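Local coordinates for PFC0360w protein (Plasmodium falciparum, PDB 3NI8) that probably binds the chaperone Hsp90 and stimulates its ATPase activity as a co-chaperone, at residues M19-P31 and V107-I121. Residues are numbered along the deposited sequence; the frame is centred on the assembly and turned at random. Where two conformers were deposited one is given.
Sequences MSFEITEEYYVPP and VKENHTKLKLTHNNI
Glu26 reaches across to His111 where strands 21-27 and 111-119 run antiparallel. CB already lies 3.7 Å from His111 NE2; CG rests against Lys113 CG, aliphatic on aliphatic; CD comes to 3.6 Å from His111 NE2; and OE1 accepts the hydrogen bond from His111 NE2 at 2.6 Å, through its anti lone pair. OE1 lies in the plane of the imidazole, and the carboxylate is turned only 27° from it. His111 CB points away from strand 21-27, but a chi1 of 178°, trans to the backbone N, brings the ring back to Glu26, and its other nitrogen, ND1, takes a hydrogen bond from Lys108 NZ. Histidine suits this place because it can donate at NE2 and accept at ND1. Tyr28 turns a ring edge toward the imidazole face, the centroids 5.3 Å apart.

Beyond the strand end, Thr112 OG1 donates to Val29 O at 2.7 Å, tying down the chain just before Pro30, at the N-cap position of helix 31-39. At the other end Phe21 and His118 lie side by side, and His118 CB sits over the phenyl face, 3.9 Å from its centroid. The His118 ring is fixed by hydrogen bonds to Ser98 and Trp140. On the face of Glu22 and Thr24, a long salt bridge joins Glu22 OE2 to Lys115 NZ, charged ends fitting a more open surface; the face of Ile23, Tyr27, Leu114 and Leu116 instead packs against helices 31-39 and 132-150.

Paired backbone hydrogen bonds at Phe21, Ile23, Glu25 and Tyr27 join the first and last strands of an antiparallel sheet that packs against a long C-terminal helix, the helix-grip arrangement of the SRPBCC fold to which Aha1-like domains belong.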
loop_
_atom_site.group_PDB
_atom_site.type_symbol
_atom_site.label_atom_id
_atom_site.label_comp_id
_atom_site.label_asym_id
_atom_site.label_seq_id
_atom_site.Cartn_x
_atom_site.Cartn_y
_atom_site.Cartn_z
ATOM N N MET A 19 8.157 11.108 10.278
ATOM C CA MET A 19 8.591 10.322 9.112
ATOM C C MET A 19 7.918 8.942 9.051
ATOM O O MET A 19 8.032 8.224 8.068
ATOM C CB MET A 19 10.125 10.223 9.028
ATOM C CG MET A 19 10.858 11.554 8.789
ATOM S SD MET A 19 12.671 11.316 8.636
ATOM C CE MET A 19 13.246 12.907 8.012
ATOM N N SER A 20 7.202 8.576 10.095
ATOM C CA SER A 20 6.418 7.366 10.036
ATOM C C SER A 20 4.963 7.559 10.448
ATOM O O SER A 20 4.620 8.524 11.146
ATOM C CB SER A 20 7.056 6.304 10.925
ATOM O OG SER A 20 7.321 6.874 12.178
ATOM N N PHE A 21 4.117 6.631 10.001
ATOM C CA PHE A 21 2.789 6.447 10.577
ATOM C C PHE A 21 2.323 5.003 10.466
ATOM O O PHE A 21 2.782 4.234 9.607
ATOM C CB PHE A 21 1.748 7.401 9.971
ATOM C CG PHE A 21 1.473 7.153 8.513
ATOM C CD1 PHE A 21 0.594 6.156 8.118
ATOM C CD2 PHE A 21 2.092 7.920 7.537
ATOM C CE1 PHE A 21 0.349 5.921 6.806
ATOM C CE2 PHE A 21 1.839 7.688 6.212
ATOM C CZ PHE A 21 0.972 6.689 5.844
ATOM N N GLU A 22 1.382 4.657 11.336
ATOM C CA GLU A 22 0.798 3.327 11.373
ATOM C C GLU A 22 -0.734 3.413 11.217
ATOM O O GLU A 22 -1.407 4.222 11.887
ATOM C CB GLU A 22 1.181 2.653 12.691
ATOM C CG GLU A 22 1.020 1.145 12.718
ATOM C CD GLU A 22 1.211 0.559 14.128
ATOM O OE1 GLU A 22 0.485 0.977 15.077
ATOM O OE2 GLU A 22 2.097 -0.325 14.283
ATOM N N ILE A 23 -1.278 2.589 10.326
ATOM C CA ILE A 23 -2.733 2.443 10.204
ATOM C C ILE A 23 -3.135 1.003 10.505
ATOM O O ILE A 23 -2.594 0.057 9.922
ATOM C CB ILE A 23 -3.264 2.819 8.794
ATOM C CG1 ILE A 23 -2.846 4.236 8.413
ATOM C CG2 ILE A 23 -4.789 2.671 8.739
ATOM C CD1 ILE A 23 -2.786 4.478 6.890
ATOM N N THR A 24 -4.108 0.851 11.400
ATOM C CA THR A 24 -4.596 -0.475 11.782
ATOM C C THR A 24 -6.086 -0.551 11.491
ATOM O O THR A 24 -6.833 0.368 11.850
ATOM C CB THR A 24 -4.294 -0.775 13.284
ATOM O OG1 THR A 24 -2.866 -0.856 13.476
ATOM C CG2 THR A 24 -4.911 -2.081 13.713
ATOM N N GLU A 25 -6.505 -1.621 10.802
ATOM C CA GLU A 25 -7.913 -1.861 10.417
ATOM C C GLU A 25 -8.236 -3.364 10.385
ATOM O O GLU A 25 -7.382 -4.174 10.024
ATOM C CB GLU A 25 -8.213 -1.274 9.032
ATOM C CG GLU A 25 -8.070 0.232 8.893
ATOM C CD GLU A 25 -9.084 0.991 9.718
ATOM O OE1 GLU A 25 -10.058 0.358 10.182
ATOM O OE2 GLU A 25 -8.903 2.216 9.914
ATOM N N GLU A 26 -9.470 -3.736 10.730
ATOM C CA GLU A 26 -9.877 -5.142 10.697
ATOM C C GLU A 26 -10.984 -5.376 9.677
ATOM O O GLU A 26 -11.922 -4.572 9.544
ATOM C CB GLU A 26 -10.295 -5.642 12.094
ATOM C CG GLU A 26 -9.168 -5.603 13.132
ATOM C CD GLU A 26 -9.635 -5.889 14.546
ATOM O OE1 GLU A 26 -10.413 -6.853 14.742
ATOM O OE2 GLU A 26 -9.217 -5.157 15.471
ATOM N N TYR A 27 -10.867 -6.482 8.958
ATOM C CA TYR A 27 -11.825 -6.810 7.913
ATOM C C TYR A 27 -12.380 -8.205 8.138
ATOM O O TYR A 27 -11.652 -9.096 8.590
ATOM C CB TYR A 27 -11.167 -6.716 6.532
ATOM C CG TYR A 27 -10.781 -5.295 6.141
ATOM C CD1 TYR A 27 -11.624 -4.525 5.363
ATOM C CD2 TYR A 27 -9.571 -4.726 6.564
ATOM C CE1 TYR A 27 -11.287 -3.228 5.011
ATOM C CE2 TYR A 27 -9.228 -3.433 6.220
ATOM C CZ TYR A 27 -10.088 -2.688 5.441
ATOM O OH TYR A 27 -9.767 -1.400 5.068
ATOM N N TYR A 28 -13.659 -8.389 7.818
ATOM C CA TYR A 28 -14.327 -9.673 7.996
ATOM C C TYR A 28 -14.136 -10.552 6.778
ATOM O O TYR A 28 -15.083 -11.039 6.168
ATOM C CB TYR A 28 -15.796 -9.466 8.341
ATOM C CG TYR A 28 -15.971 -8.767 9.673
ATOM C CD1 TYR A 28 -15.629 -9.418 10.877
ATOM C CD2 TYR A 28 -16.438 -7.457 9.740
ATOM C CE1 TYR A 28 -15.783 -8.788 12.110
ATOM C CE2 TYR A 28 -16.589 -6.809 10.968
ATOM C CZ TYR A 28 -16.263 -7.486 12.150
ATOM O OH TYR A 28 -16.412 -6.866 13.376
ATOM N N VAL A 29 -12.873 -10.795 6.475
ATOM C CA VAL A 29 -12.473 -11.465 5.273
ATOM C C VAL A 29 -11.105 -12.080 5.640
ATOM O O VAL A 29 -10.413 -11.546 6.509
ATOM C CB VAL A 29 -12.432 -10.410 4.108
ATOM C CG1 VAL A 29 -10.996 -10.007 3.740
ATOM C CG2 VAL A 29 -13.201 -10.899 2.924
ATOM N N PRO A 30 -10.730 -13.216 5.015
ATOM C CA PRO A 30 -9.491 -13.898 5.396
ATOM C C PRO A 30 -8.246 -13.238 4.772
ATOM O O PRO A 30 -8.371 -12.544 3.760
ATOM C CB PRO A 30 -9.697 -15.305 4.829
ATOM C CG PRO A 30 -10.516 -15.079 3.597
ATOM C CD PRO A 30 -11.419 -13.911 3.904
ATOM N N PRO A 31 -7.042 -13.475 5.352
ATOM C CA PRO A 31 -5.814 -12.750 4.943
ATOM C C PRO A 31 -5.467 -12.768 3.452
ATOM O O PRO A 31 -5.021 -11.736 2.919
ATOM C CB PRO A 31 -4.702 -13.446 5.741
ATOM C CG PRO A 31 -5.400 -14.061 6.913
ATOM C CD PRO A 31 -6.774 -14.454 6.429
ATOM N N VAL A 107 -7.131 -12.916 12.915
ATOM C CA VAL A 107 -7.704 -12.707 14.242
ATOM C C VAL A 107 -8.480 -13.981 14.600
ATOM O O VAL A 107 -8.257 -14.599 15.654
ATOM C CB VAL A 107 -8.612 -11.449 14.296
ATOM C CG1 VAL A 107 -9.497 -11.456 15.551
ATOM C CG2 VAL A 107 -7.771 -10.177 14.267
ATOM N N LYS A 108 -9.388 -14.352 13.707
ATOM C CA LYS A 108 -10.084 -15.629 13.757
ATOM C C LYS A 108 -10.451 -15.979 12.309
ATOM O O LYS A 108 -9.948 -15.341 11.370
ATOM C CB LYS A 108 -11.303 -15.570 14.687
ATOM C CG LYS A 108 -12.167 -14.301 14.577
ATOM C CD LYS A 108 -13.329 -14.346 15.572
ATOM C CE LYS A 108 -14.090 -13.021 15.646
ATOM N NZ LYS A 108 -14.703 -12.613 14.339
ATOM N N GLU A 109 -11.280 -17.002 12.117
ATOM C CA GLU A 109 -11.730 -17.348 10.769
ATOM C C GLU A 109 -12.551 -16.229 10.112
ATOM O O GLU A 109 -13.473 -15.652 10.723
ATOM C CB GLU A 109 -12.438 -18.712 10.719
ATOM C CG GLU A 109 -13.648 -18.877 11.617
ATOM C CD GLU A 109 -13.848 -20.335 12.059
ATOM O OE1 GLU A 109 -14.618 -20.551 13.026
ATOM O OE2 GLU A 109 -13.231 -21.258 11.458
ATOM N N ASN A 110 -12.151 -15.915 8.876
ATOM C CA ASN A 110 -12.720 -14.835 8.071
ATOM C C ASN A 110 -12.754 -13.495 8.797
ATOM O O ASN A 110 -13.750 -12.789 8.768
ATOM C CB ASN A 110 -14.104 -15.225 7.533
ATOM C CG ASN A 110 -14.052 -16.440 6.640
ATOM O OD1 ASN A 110 -13.008 -16.761 6.080
ATOM N ND2 ASN A 110 -15.168 -17.130 6.505
ATOM N N HIS A 111 -11.649 -13.169 9.453
ATOM C CA HIS A 111 -11.480 -11.923 10.211
ATOM C C HIS A 111 -9.976 -11.656 10.215
ATOM O O HIS A 111 -9.226 -12.399 10.844
ATOM C CB HIS A 111 -12.009 -12.071 11.657
ATOM C CG HIS A 111 -11.819 -10.853 12.519
ATOM N ND1 HIS A 111 -12.603 -10.596 13.627
ATOM C CD2 HIS A 111 -10.943 -9.820 12.441
ATOM C CE1 HIS A 111 -12.216 -9.465 14.194
ATOM N NE2 HIS A 111 -11.215 -8.970 13.490
ATOM N N THR A 112 -9.538 -10.628 9.496
ATOM C CA THR A 112 -8.108 -10.327 9.376
ATOM C C THR A 112 -7.771 -8.949 9.922
ATOM O O THR A 112 -8.503 -7.984 9.701
ATOM C CB THR A 112 -7.642 -10.443 7.918
ATOM O OG1 THR A 112 -7.877 -11.783 7.471
ATOM C CG2 THR A 112 -6.153 -10.124 7.765
ATOM N N LYS A 113 -6.663 -8.867 10.640
ATOM C CA LYS A 113 -6.180 -7.591 11.141
ATOM C C LYS A 113 -5.140 -7.036 10.193
ATOM O O LYS A 113 -4.058 -7.602 10.041
ATOM C CB LYS A 113 -5.602 -7.757 12.536
ATOM C CG LYS A 113 -5.506 -6.481 13.317
ATOM C CD LYS A 113 -4.976 -6.774 14.709
ATOM C CE LYS A 113 -4.435 -5.507 15.342
ATOM N NZ LYS A 113 -3.509 -4.805 14.393
ATOM N N LEU A 114 -5.500 -5.944 9.529
ATOM C CA LEU A 114 -4.600 -5.245 8.617
ATOM C C LEU A 114 -3.815 -4.153 9.360
ATOM O O LEU A 114 -4.382 -3.226 9.922
ATOM C CB LEU A 114 -5.390 -4.674 7.436
ATOM C CG LEU A 114 -4.717 -3.906 6.288
ATOM C CD1 LEU A 114 -3.538 -4.660 5.773
ATOM C CD2 LEU A 114 -5.715 -3.662 5.144
ATOM N N LYS A 115 -2.496 -4.285 9.348
ATOM C CA LYS A 115 -1.620 -3.313 9.976
ATOM C C LYS A 115 -0.634 -2.794 8.938
ATOM O O LYS A 115 0.288 -3.511 8.513
ATOM C CB LYS A 115 -0.914 -3.942 11.195
ATOM C CG LYS A 115 0.160 -3.086 11.833
ATOM C CD LYS A 115 0.605 -3.677 13.191
ATOM C CE LYS A 115 2.123 -3.496 13.415
ATOM N NZ LYS A 115 2.588 -3.889 14.787
ATOM N N LEU A 116 -0.847 -1.552 8.507
ATOM C CA LEU A 116 0.075 -0.915 7.586
ATOM C C LEU A 116 1.046 0.070 8.288
ATOM O O LEU A 116 0.612 1.008 8.976
ATOM C CB LEU A 116 -0.686 -0.239 6.438
ATOM C CG LEU A 116 0.163 0.264 5.256
ATOM C CD1 LEU A 116 -0.684 0.325 4.016
ATOM C CD2 LEU A 116 0.812 1.634 5.510
ATOM N N THR A 117 2.351 -0.161 8.092
ATOM C CA THR A 117 3.401 0.736 8.593
ATOM C C THR A 117 4.142 1.428 7.450
ATOM O O THR A 117 4.706 0.773 6.569
ATOM C CB THR A 117 4.459 0.011 9.493
ATOM O OG1 THR A 117 3.808 -0.888 10.386
ATOM C CG2 THR A 117 5.234 1.016 10.309
ATOM N N HIS A 118 4.167 2.756 7.493
ATOM C CA HIS A 118 4.848 3.537 6.471
ATOM C C HIS A 118 5.973 4.325 7.162
ATOM O O HIS A 118 5.693 5.239 7.946
ATOM C CB HIS A 118 3.830 4.462 5.783
ATOM C CG HIS A 118 4.205 4.875 4.394
ATOM N ND1 HIS A 118 3.261 5.181 3.438
ATOM C CD2 HIS A 118 5.413 5.024 3.792
ATOM C CE1 HIS A 118 3.870 5.504 2.308
ATOM N NE2 HIS A 118 5.175 5.410 2.494
ATOM N N ASN A 119 7.227 3.926 6.901
ATOM C CA ASN A 119 8.439 4.521 7.517
ATOM C C ASN A 119 9.250 5.277 6.481
ATOM O O ASN A 119 9.059 5.089 5.281
ATOM C CB ASN A 119 9.400 3.446 8.072
ATOM C CG ASN A 119 8.798 2.607 9.182
ATOM O OD1 ASN A 119 8.743 1.381 9.065
ATOM N ND2 ASN A 119 8.351 3.244 10.259
ATOM N N ASN A 120 10.201 6.078 6.956
ATOM C CA ASN A 120 11.256 6.646 6.111
ATOM C C ASN A 120 10.679 7.508 5.020
ATOM O O ASN A 120 11.160 7.480 3.877
ATOM C CB ASN A 120 12.137 5.546 5.477
ATOM C CG ASN A 120 13.036 4.828 6.495
ATOM O OD1 ASN A 120 13.074 5.170 7.675
ATOM N ND2 ASN A 120 13.765 3.821 6.019
ATOM N N ILE A 121 9.631 8.249 5.381
ATOM C CA ILE A 121 8.995 9.236 4.515
ATOM C C ILE A 121 9.820 10.532 4.549
ATOM O O ILE A 121 10.017 11.112 5.622
ATOM C CB ILE A 121 7.514 9.523 4.986
ATOM C CG1 ILE A 121 6.657 8.248 4.925
ATOM C CG2 ILE A 121 6.872 10.625 4.160
ATOM C CD1 ILE A 121 5.432 8.270 5.822
#